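Sgbp-b (Bacteroides uniformis, PDB 7K44) probably binds xyloglucan at the cell surface, as a surface glycan-binding protein of a gut Bacteroides xyloglucan utilization locus. Local coordinates at residues F220-T230 / G242-E250; S252-N263 / E357-N368. One frame throughout, in Å; residues are numbered along the deposited sequence.

Interaction 1 of 2, residues F220-T230 / G242-E250; sequences FSWGGQAVPVT and GKCYSISGE. With CA (calcium ion), chain B.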
loop_
_atom_site.group_PDB
_atom_site.type_symbol
_atom_site.label_atom_id
_atom_site.label_comp_id
_atom_site.label_asym_id
_atom_site.label_seq_id
_atom_site.Cartn_x
_atom_site.Cartn_y
_atom_site.Cartn_z
ATOM N N PHE A 220 10.908 19.218 -18.443
ATOM C CA PHE A 220 12.225 18.625 -18.617
ATOM C C PHE A 220 13.185 19.654 -19.210
ATOM O O PHE A 220 12.831 20.403 -20.133
ATOM C CB PHE A 220 12.107 17.405 -19.541
ATOM C CG PHE A 220 13.401 16.674 -19.766
ATOM C CD1 PHE A 220 13.947 15.890 -18.769
ATOM C CD2 PHE A 220 14.065 16.737 -20.983
ATOM C CE1 PHE A 220 15.136 15.208 -18.961
ATOM C CE2 PHE A 220 15.249 16.045 -21.169
ATOM C CZ PHE A 220 15.782 15.277 -20.157
ATOM N N SER A 221 14.406 19.700 -18.684
ATOM C CA SER A 221 15.430 20.619 -19.161
ATOM C C SER A 221 16.488 19.914 -19.993
ATOM O O SER A 221 16.732 20.292 -21.148
ATOM C CB SER A 221 16.082 21.347 -17.973
ATOM O OG SER A 221 16.952 22.365 -18.444
ATOM N N TRP A 222 17.113 18.878 -19.458
ATOM C CA TRP A 222 18.104 18.108 -20.194
ATOM C C TRP A 222 18.429 16.848 -19.412
ATOM O O TRP A 222 18.093 16.712 -18.230
ATOM C CB TRP A 222 19.398 18.902 -20.451
ATOM C CG TRP A 222 20.126 19.387 -19.215
ATOM C CD1 TRP A 222 19.845 20.504 -18.478
ATOM C CD2 TRP A 222 21.298 18.812 -18.631
ATOM N NE1 TRP A 222 20.760 20.644 -17.458
ATOM C CE2 TRP A 222 21.650 19.605 -17.525
ATOM C CE3 TRP A 222 22.054 17.666 -18.908
ATOM C CZ2 TRP A 222 22.732 19.298 -16.698
ATOM C CZ3 TRP A 222 23.127 17.366 -18.098
ATOM C CH2 TRP A 222 23.458 18.175 -17.006
ATOM N N GLY A 223 19.122 15.939 -20.080
ATOM C CA GLY A 223 19.632 14.772 -19.398
ATOM C C GLY A 223 20.057 13.637 -20.294
ATOM O O GLY A 223 19.390 13.317 -21.285
ATOM N N GLY A 224 21.186 13.025 -19.953
ATOM C CA GLY A 224 21.621 11.843 -20.672
ATOM C C GLY A 224 20.712 10.658 -20.399
ATOM O O GLY A 224 20.185 10.488 -19.297
ATOM N N GLN A 225 20.525 9.831 -21.429
ATOM C CA GLN A 225 19.751 8.595 -21.353
ATOM C C GLN A 225 18.259 8.817 -21.108
ATOM O O GLN A 225 17.554 7.864 -20.749
ATOM C CB GLN A 225 20.312 7.607 -20.319
ATOM C CG GLN A 225 21.825 7.450 -20.345
ATOM C CD GLN A 225 22.322 6.839 -21.631
ATOM O OE1 GLN A 225 21.711 5.914 -22.180
ATOM N NE2 GLN A 225 23.430 7.355 -22.129
ATOM N N ALA A 226 17.755 10.035 -21.314
ATOM C CA ALA A 226 16.410 10.432 -20.904
ATOM C C ALA A 226 15.505 10.659 -22.107
ATOM O O ALA A 226 15.851 11.427 -23.014
ATOM C CB ALA A 226 16.450 11.711 -20.069
ATOM N N VAL A 227 14.331 10.031 -22.093
ATOM C CA VAL A 227 13.356 10.142 -23.179
ATOM C C VAL A 227 11.949 10.160 -22.587
ATOM O O VAL A 227 11.663 9.379 -21.666
ATOM C CB VAL A 227 13.498 8.990 -24.190
ATOM C CG1 VAL A 227 12.528 9.162 -25.356
ATOM C CG2 VAL A 227 14.926 8.882 -24.722
ATOM N N PRO A 228 11.045 11.010 -23.072
ATOM C CA PRO A 228 9.656 10.969 -22.600
ATOM C C PRO A 228 8.915 9.779 -23.172
ATOM O O PRO A 228 9.174 9.334 -24.297
ATOM C CB PRO A 228 9.060 12.269 -23.144
ATOM C CG PRO A 228 9.876 12.528 -24.396
ATOM C CD PRO A 228 11.272 12.101 -24.039
ATOM N N VAL A 229 7.964 9.283 -22.386
ATOM C CA VAL A 229 7.157 8.120 -22.727
ATOM C C VAL A 229 5.722 8.411 -22.307
ATOM O O VAL A 229 5.483 8.881 -21.190
ATOM C CB VAL A 229 7.698 6.879 -21.986
ATOM C CG1 VAL A 229 6.727 5.696 -22.068
ATOM C CG2 VAL A 229 9.069 6.484 -22.544
ATOM N N THR A 230 4.765 8.120 -23.184
ATOM C CA THR A 230 3.356 8.082 -22.814
ATOM C C THR A 230 2.852 6.681 -23.118
ATOM O O THR A 230 2.876 6.243 -24.274
ATOM C CB THR A 230 2.522 9.140 -23.544
ATOM O OG1 THR A 230 3.053 10.451 -23.296
ATOM C CG2 THR A 230 1.075 9.093 -23.052
ATOM N N GLY A 242 -0.351 10.498 -18.241
ATOM C CA GLY A 242 0.192 11.365 -19.268
ATOM C C GLY A 242 1.635 11.009 -19.565
ATOM O O GLY A 242 2.024 9.837 -19.593
ATOM N N LYS A 243 2.438 12.033 -19.796
ATOM C CA LYS A 243 3.848 11.843 -20.101
ATOM C C LYS A 243 4.638 11.556 -18.833
ATOM O O LYS A 243 4.413 12.181 -17.795
ATOM C CB LYS A 243 4.383 13.110 -20.759
ATOM C CG LYS A 243 5.794 13.012 -21.258
ATOM C CD LYS A 243 6.197 14.316 -21.945
ATOM C CE LYS A 243 5.242 14.661 -23.067
ATOM N NZ LYS A 243 5.745 15.832 -23.838
ATOM N N CYS A 244 5.535 10.576 -18.907
ATOM C CA CYS A 244 6.547 10.342 -17.881
ATOM C C CYS A 244 7.906 10.367 -18.567
ATOM O O CYS A 244 7.992 10.468 -19.792
ATOM C CB CYS A 244 6.311 9.024 -17.131
ATOM S SG CYS A 244 6.554 7.532 -18.092
ATOM N N TYR A 245 8.985 10.345 -17.789
ATOM C CA TYR A 245 10.331 10.311 -18.351
ATOM C C TYR A 245 11.036 9.015 -17.990
ATOM O O TYR A 245 10.923 8.517 -16.864
ATOM C CB TYR A 245 11.205 11.538 -17.993
ATOM C CG TYR A 245 11.118 12.612 -19.052
ATOM C CD1 TYR A 245 9.971 13.380 -19.181
ATOM C CD2 TYR A 245 12.156 12.817 -19.958
ATOM C CE1 TYR A 245 9.859 14.359 -20.154
ATOM C CE2 TYR A 245 12.055 13.806 -20.952
ATOM C CZ TYR A 245 10.903 14.564 -21.043
ATOM O OH TYR A 245 10.748 15.530 -22.016
ATOM N N SER A 246 11.712 8.443 -18.976
ATOM C CA SER A 246 12.498 7.235 -18.807
ATOM C C SER A 246 13.982 7.545 -18.710
ATOM O O SER A 246 14.483 8.494 -19.325
ATOM C CB SER A 246 12.252 6.264 -19.966
ATOM O OG SER A 246 12.829 6.736 -21.169
ATOM N N ILE A 247 14.680 6.739 -17.913
ATOM C CA ILE A 247 16.135 6.615 -17.939
ATOM C C ILE A 247 16.429 5.185 -18.369
ATOM O O ILE A 247 15.975 4.236 -17.719
ATOM C CB ILE A 247 16.739 6.879 -16.550
ATOM C CG1 ILE A 247 16.608 8.356 -16.187
ATOM C CG2 ILE A 247 18.188 6.425 -16.491
ATOM C CD1 ILE A 247 17.553 9.256 -16.942
ATOM N N SER A 248 17.167 5.015 -19.468
ATOM C CA SER A 248 17.336 3.661 -19.985
ATOM C C SER A 248 18.622 3.562 -20.789
ATOM O O SER A 248 19.130 4.558 -21.309
ATOM C CB SER A 248 16.140 3.220 -20.837
ATOM O OG SER A 248 16.139 3.889 -22.083
ATOM N N GLY A 249 19.130 2.335 -20.894
ATOM C CA GLY A 249 20.278 2.031 -21.719
ATOM C C GLY A 249 21.226 1.102 -20.998
ATOM O O GLY A 249 20.899 0.529 -19.961
ATOM N N GLU A 250 22.428 0.956 -21.548
ATOM C CA GLU A 250 23.442 0.089 -20.966
ATOM C C GLU A 250 24.379 0.928 -20.108
ATOM O O GLU A 250 24.963 1.905 -20.589
ATOM C CB GLU A 250 24.220 -0.662 -22.047
ATOM C CG GLU A 250 25.156 -1.720 -21.493
ATOM C CD GLU A 250 25.861 -2.496 -22.586
ATOM O OE1 GLU A 250 25.165 -3.111 -23.420
ATOM O OE2 GLU A 250 27.110 -2.480 -22.619
HETATM CA CA CA B . 2.891 12.761 -16.126
HETATM O O HOH W 1 15.409 6.457 -21.872
HETATM O O HOH W 2 1.356 13.275 -14.343
#

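Interaction 2 of 2, residues S252-N263 / E357-N368; sequences SAWNYWWGQLQN and ELALQMTNPSEN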
loop_
_atom_site.group_PDB
_atom_site.type_symbol
_atom_site.label_atom_id
_atom_site.label_comp_id
_atom_site.label_asym_id
_atom_site.label_seq_id
_atom_site.Cartn_x
_atom_site.Cartn_y
_atom_site.Cartn_z
ATOM N N SER A 252 27.685 0.915 -17.945
ATOM C CA SER A 252 28.913 0.157 -17.786
ATOM C C SER A 252 29.425 0.245 -16.353
ATOM O O SER A 252 28.933 1.017 -15.522
ATOM C CB SER A 252 29.983 0.704 -18.726
ATOM O OG SER A 252 30.304 2.032 -18.355
ATOM N N ALA A 253 30.436 -0.569 -16.065
ATOM C CA ALA A 253 31.160 -0.440 -14.818
ATOM C C ALA A 253 31.966 0.856 -14.808
ATOM O O ALA A 253 32.295 1.428 -15.858
ATOM C CB ALA A 253 32.099 -1.632 -14.628
ATOM N N TRP A 254 32.269 1.326 -13.599
ATOM C CA TRP A 254 33.135 2.487 -13.396
ATOM C C TRP A 254 32.638 3.708 -14.163
ATOM O O TRP A 254 33.412 4.414 -14.814
ATOM C CB TRP A 254 34.593 2.164 -13.740
ATOM C CG TRP A 254 35.132 1.040 -12.938
ATOM C CD1 TRP A 254 35.526 -0.182 -13.397
ATOM C CD2 TRP A 254 35.316 1.016 -11.521
ATOM N NE1 TRP A 254 35.959 -0.962 -12.353
ATOM C CE2 TRP A 254 35.838 -0.248 -11.188
ATOM C CE3 TRP A 254 35.093 1.946 -10.495
ATOM C CZ2 TRP A 254 36.150 -0.602 -9.884
ATOM C CZ3 TRP A 254 35.396 1.590 -9.201
ATOM C CH2 TRP A 254 35.918 0.324 -8.903
ATOM N N ASN A 255 31.332 3.954 -14.091
ATOM C CA ASN A 255 30.690 5.027 -14.838
ATOM C C ASN A 255 30.261 6.110 -13.861
ATOM O O ASN A 255 29.331 5.911 -13.072
ATOM C CB ASN A 255 29.505 4.507 -15.639
ATOM C CG ASN A 255 29.101 5.456 -16.741
ATOM O OD1 ASN A 255 29.149 6.675 -16.576
ATOM N ND2 ASN A 255 28.714 4.907 -17.876
ATOM N N TYR A 256 30.918 7.260 -13.932
ATOM C CA TYR A 256 30.672 8.344 -12.999
ATOM C C TYR A 256 29.823 9.459 -13.594
ATOM O O TYR A 256 29.628 10.488 -12.940
ATOM C CB TYR A 256 31.994 8.885 -12.460
ATOM C CG TYR A 256 32.817 7.864 -11.706
ATOM C CD1 TYR A 256 33.736 7.058 -12.367
ATOM C CD2 TYR A 256 32.676 7.707 -10.327
ATOM C CE1 TYR A 256 34.501 6.130 -11.673
ATOM C CE2 TYR A 256 33.439 6.786 -9.630
ATOM C CZ TYR A 256 34.344 5.999 -10.307
ATOM O OH TYR A 256 35.104 5.086 -9.607
ATOM N N TRP A 257 29.298 9.274 -14.801
ATOM C CA TRP A 257 28.455 10.291 -15.428
ATOM C C TRP A 257 27.702 9.606 -16.554
ATOM O O TRP A 257 28.305 9.265 -17.577
ATOM C CB TRP A 257 29.294 11.447 -15.969
ATOM C CG TRP A 257 28.443 12.498 -16.619
ATOM C CD1 TRP A 257 28.281 12.713 -17.955
ATOM C CD2 TRP A 257 27.600 13.444 -15.954
ATOM N NE1 TRP A 257 27.405 13.750 -18.163
ATOM C CE2 TRP A 257 26.969 14.214 -16.951
ATOM C CE3 TRP A 257 27.327 13.723 -14.613
ATOM C CZ2 TRP A 257 26.078 15.247 -16.650
ATOM C CZ3 TRP A 257 26.440 14.748 -14.314
ATOM C CH2 TRP A 257 25.828 15.499 -15.329
ATOM N N TRP A 258 26.396 9.412 -16.372
ATOM C CA TRP A 258 25.640 8.579 -17.297
ATOM C C TRP A 258 24.243 9.126 -17.587
ATOM O O TRP A 258 24.016 9.739 -18.637
ATOM C CB TRP A 258 25.597 7.117 -16.815
ATOM C CG TRP A 258 24.961 6.193 -17.802
ATOM C CD1 TRP A 258 25.472 5.806 -19.014
ATOM C CD2 TRP A 258 23.684 5.557 -17.688
ATOM N NE1 TRP A 258 24.594 4.977 -19.656
ATOM C CE2 TRP A 258 23.492 4.793 -18.860
ATOM C CE3 TRP A 258 22.682 5.561 -16.714
ATOM C CZ2 TRP A 258 22.340 4.040 -19.083
ATOM C CZ3 TRP A 258 21.535 4.798 -16.939
ATOM C CH2 TRP A 258 21.378 4.054 -18.112
ATOM N N GLY A 259 23.296 8.911 -16.678
ATOM C CA GLY A 259 21.904 9.288 -16.899
ATOM C C GLY A 259 21.502 10.436 -15.991
ATOM O O GLY A 259 21.920 10.491 -14.831
ATOM N N GLN A 260 20.695 11.354 -16.518
ATOM C CA GLN A 260 20.180 12.444 -15.698
ATOM C C GLN A 260 18.773 12.805 -16.135
ATOM O O GLN A 260 18.435 12.733 -17.320
ATOM C CB GLN A 260 21.013 13.727 -15.809
ATOM C CG GLN A 260 22.496 13.578 -15.515
ATOM C CD GLN A 260 23.286 13.134 -16.734
ATOM O OE1 GLN A 260 23.003 13.548 -17.859
ATOM N NE2 GLN A 260 24.271 12.277 -16.519
ATOM N N LEU A 261 17.967 13.233 -15.172
ATOM C CA LEU A 261 16.742 13.982 -15.422
ATOM C C LEU A 261 16.948 15.321 -14.734
ATOM O O LEU A 261 16.912 15.409 -13.499
ATOM C CB LEU A 261 15.514 13.286 -14.848
ATOM C CG LEU A 261 15.143 11.927 -15.410
ATOM C CD1 LEU A 261 13.878 11.406 -14.701
ATOM C CD2 LEU A 261 14.919 12.015 -16.909
ATOM N N GLN A 262 17.228 16.367 -15.510
ATOM C CA GLN A 262 17.404 17.711 -14.972
ATOM C C GLN A 262 16.149 18.459 -15.380
ATOM O O GLN A 262 15.886 18.626 -16.571
ATOM C CB GLN A 262 18.661 18.381 -15.530
ATOM C CG GLN A 262 19.899 17.493 -15.433
ATOM C CD GLN A 262 20.532 17.460 -14.047
ATOM O OE1 GLN A 262 20.912 16.398 -13.578
ATOM N NE2 GLN A 262 20.647 18.612 -13.398
ATOM N N ASN A 263 15.360 18.873 -14.401
ATOM C CA ASN A 263 14.005 19.335 -14.636
ATOM C C ASN A 263 13.792 20.686 -13.980
ATOM O O ASN A 263 14.397 20.997 -12.951
ATOM C CB ASN A 263 12.977 18.378 -13.966
ATOM C CG ASN A 263 13.254 16.907 -14.247
ATOM O OD1 ASN A 263 12.918 16.384 -15.313
ATOM N ND2 ASN A 263 13.855 16.221 -13.269
ATOM N N GLU A 357 15.366 23.989 -9.962
ATOM C CA GLU A 357 15.675 22.681 -10.524
ATOM C C GLU A 357 15.315 21.538 -9.570
ATOM O O GLU A 357 15.418 21.646 -8.342
ATOM C CB GLU A 357 17.155 22.592 -10.880
ATOM C CG GLU A 357 17.535 21.324 -11.647
ATOM C CD GLU A 357 18.981 21.342 -12.086
ATOM O OE1 GLU A 357 19.878 21.359 -11.221
ATOM O OE2 GLU A 357 19.231 21.365 -13.312
ATOM N N LEU A 358 14.897 20.430 -10.165
ATOM C CA LEU A 358 14.758 19.135 -9.501
ATOM C C LEU A 358 15.616 18.191 -10.331
ATOM O O LEU A 358 15.346 17.997 -11.521
ATOM C CB LEU A 358 13.289 18.720 -9.498
ATOM C CG LEU A 358 12.851 17.523 -8.650
ATOM C CD1 LEU A 358 11.340 17.544 -8.435
ATOM C CD2 LEU A 358 13.265 16.224 -9.287
ATOM N N ALA A 359 16.685 17.659 -9.744
ATOM C CA ALA A 359 17.652 16.851 -10.481
ATOM C C ALA A 359 17.794 15.444 -9.908
ATOM O O ALA A 359 17.891 15.260 -8.688
ATOM C CB ALA A 359 19.030 17.518 -10.520
ATOM N N LEU A 360 17.849 14.458 -10.808
ATOM C CA LEU A 360 18.161 13.069 -10.494
ATOM C C LEU A 360 19.278 12.619 -11.420
ATOM O O LEU A 360 19.210 12.862 -12.628
ATOM C CB LEU A 360 16.958 12.140 -10.702
ATOM C CG LEU A 360 15.683 12.384 -9.898
ATOM C CD1 LEU A 360 14.789 13.372 -10.630
ATOM C CD2 LEU A 360 14.958 11.063 -9.714
ATOM N N GLN A 361 20.309 11.977 -10.873
ATOM C CA GLN A 361 21.423 11.516 -11.696
ATOM C C GLN A 361 21.821 10.103 -11.317
ATOM O O GLN A 361 22.010 9.804 -10.131
ATOM C CB GLN A 361 22.638 12.429 -11.570
ATOM C CG GLN A 361 22.318 13.872 -11.827
ATOM C CD GLN A 361 23.540 14.760 -11.770
ATOM O OE1 GLN A 361 24.574 14.373 -11.224
ATOM N NE2 GLN A 361 23.440 15.955 -12.357
ATOM N N MET A 362 21.947 9.238 -12.323
ATOM C CA MET A 362 22.308 7.839 -12.117
ATOM C C MET A 362 23.739 7.600 -12.578
ATOM O O MET A 362 24.127 8.040 -13.668
ATOM C CB MET A 362 21.355 6.914 -12.870
ATOM C CG MET A 362 21.555 5.450 -12.495
ATOM S SD MET A 362 20.396 4.380 -13.377
ATOM C CE MET A 362 20.172 3.054 -12.203
ATOM N N THR A 363 24.517 6.917 -11.744
ATOM C CA THR A 363 25.900 6.549 -12.020
ATOM C C THR A 363 26.113 5.108 -11.574
ATOM O O THR A 363 25.250 4.507 -10.931
ATOM C CB THR A 363 26.894 7.474 -11.296
ATOM O OG1 THR A 363 26.686 7.396 -9.875
ATOM C CG2 THR A 363 26.743 8.931 -11.758
ATOM N N ASN A 364 27.270 4.540 -11.919
ATOM C CA ASN A 364 27.662 3.210 -11.444
ATOM C C ASN A 364 29.113 3.261 -10.990
ATOM O O ASN A 364 30.016 2.806 -11.704
ATOM C CB ASN A 364 27.432 2.135 -12.507
ATOM C CG ASN A 364 27.822 0.746 -12.029
ATOM O OD1 ASN A 364 27.913 0.497 -10.828
ATOM N ND2 ASN A 364 28.079 -0.152 -12.969
ATOM N N PRO A 365 29.376 3.822 -9.806
ATOM C CA PRO A 365 30.753 3.911 -9.279
ATOM C C PRO A 365 31.223 2.591 -8.675
ATOM O O PRO A 365 31.546 2.498 -7.491
ATOM C CB PRO A 365 30.620 5.015 -8.225
ATOM C CG PRO A 365 29.235 4.803 -7.677
ATOM C CD PRO A 365 28.389 4.377 -8.862
ATOM N N SER A 366 31.275 1.553 -9.503
ATOM C CA SER A 366 31.557 0.214 -9.003
ATOM C C SER A 366 32.165 -0.627 -10.113
ATOM O O SER A 366 32.082 -0.290 -11.294
ATOM C CB SER A 366 30.289 -0.487 -8.487
ATOM O OG SER A 366 29.609 -1.170 -9.526
ATOM N N GLU A 367 32.762 -1.750 -9.709
ATOM C CA GLU A 367 33.314 -2.723 -10.643
ATOM C C GLU A 367 32.244 -3.530 -11.366
ATOM O O GLU A 367 32.568 -4.229 -12.330
ATOM C CB GLU A 367 34.211 -3.692 -9.869
ATOM C CG GLU A 367 33.428 -4.549 -8.873
ATOM C CD GLU A 367 34.315 -5.366 -7.950
ATOM O OE1 GLU A 367 35.468 -5.664 -8.329
ATOM O OE2 GLU A 367 33.856 -5.707 -6.838
ATOM N N ASN A 368 30.989 -3.456 -10.933
ATOM C CA ASN A 368 29.953 -4.336 -11.450
ATOM C C ASN A 368 29.339 -3.788 -12.731
ATOM O O ASN A 368 29.310 -2.578 -12.965
ATOM C CB ASN A 368 28.862 -4.520 -10.400
ATOM C CG ASN A 368 29.410 -5.053 -9.094
ATOM O OD1 ASN A 368 30.092 -6.080 -9.069
ATOM N ND2 ASN A 368 29.138 -4.348 -8.008
HETATM O O HOH W 3 25.068 10.801 -14.165
#

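Interaction 1 of 2, residues F220-T230 / G242-E250
The ring of Y245 is held between F220 on one face and P228 on the other, and this sandwich is the tightly packed part of the contact. F220 and Y245 form an offset stack, their centroids 4.3 Å apart and their planes only 20° from parallel; the closest approach puts F220 CG 3.4 Å from Y245 CE2. F220 reaches the ring because its CG is turned anti to the backbone N (chi1 -178°). On the far face P228 makes a CH-pi contact, its CB 3.9 Å from the centroid of the Y245 ring. Proline suits this place twice over: it lays its CB and CD methylenes over the ring face, and as the non-hydrogen-bonded partner of Y245 it needs no N-H. A226 CB meets the edge of the same ring.

The other face of this antiparallel ladder carries V227, V229, C244 and S246. S246 OG, chi1 71°, sits between its own N and carbonyl carbon and there bonds to V227 O at 2.9 Å. S246 N grips that same oxygen from the opposite face of its carbonyl plane, so two donors of one serine hold it.

Packing thins out towards both ends. Near the type II turn G223-A226, a water joins S246 OG and S248 OG and donates to Q225 O, its oxygen 2.8 Å from that atom; Q225 O also accepts from S248 N. At the other end the exposed T230 touches K243 and G242 without a side-chain hydrogen bond between the strands. There K243 O binds calcium at 2.3 Å, in a site completed by N213, D215, D241, D378 and water. Strand 226-230 beside strand 243-248, whose other neighbour is strand 371-384, at a calcium site fits the beta-sandwich layout of carbohydrate-binding modules.

Interaction 2 of 2, residues S252-N263 / E357-N368
This antiparallel strand pair, interrupted by beta bulges, lies within a five-stranded sheet of the glycan-binding domain. One bulge pairs W254 and N255 with N364; another shifts the register by two before G259, where W258 CZ3 lies beside M362 SD in a Met-aromatic contact. An Asx turn, with N255 OD1 accepting from W257 N, shapes the intervening corner. S366 O lies 3.5 Å above the plane of the W254 ring, over its centre, while P365 CB packs 3.6 Å from Y256 CE2. N364 suits its place because an amide can serve several partners: ND2 donates to S252 O and N368 O, and OD1 accepts from S366 OG.

In the regular part, L261 and L360 share the face turned to F377 and F380 of strand 371-384. The other face carries a polar chain of two amides and a carboxylate: Q361, whose OE1 is held by R302, donates through NE2 to Q262 OE1 at 2.8 Å, from 37° above that carbonyl's plane, and Q262 NE2 bonds weakly to E357 OE2. At the end, N263 OD1 pairs with Y214 OH, while N263 ND2 and N263 N reach L358 O from opposite faces of its plane, the side-chain amide at 2.9 Å.

In the fold
After the two N-terminal beta domains, the chain enters 220-230, whose F220-W222 strand edges one sheet before the turn leads into strand 226-230 in another. Interaction 1 closes a short loop of eleven residues to strand 243-248. The chain then turns a corner at G249 and enters 252-263, and interaction 2 closes a far longer loop, 93 residues, to 357-368. The two loops follow one another in series; they neither nest nor cross. They meet where strand 219-222 lies beside strand 255-264: S221 N bonds to Q262 O and G224 N to Q260 OE1, while Q225 CG packs on W258. Interaction 1 thus joins the domain's two sheets; interaction 2 builds the five-stranded one.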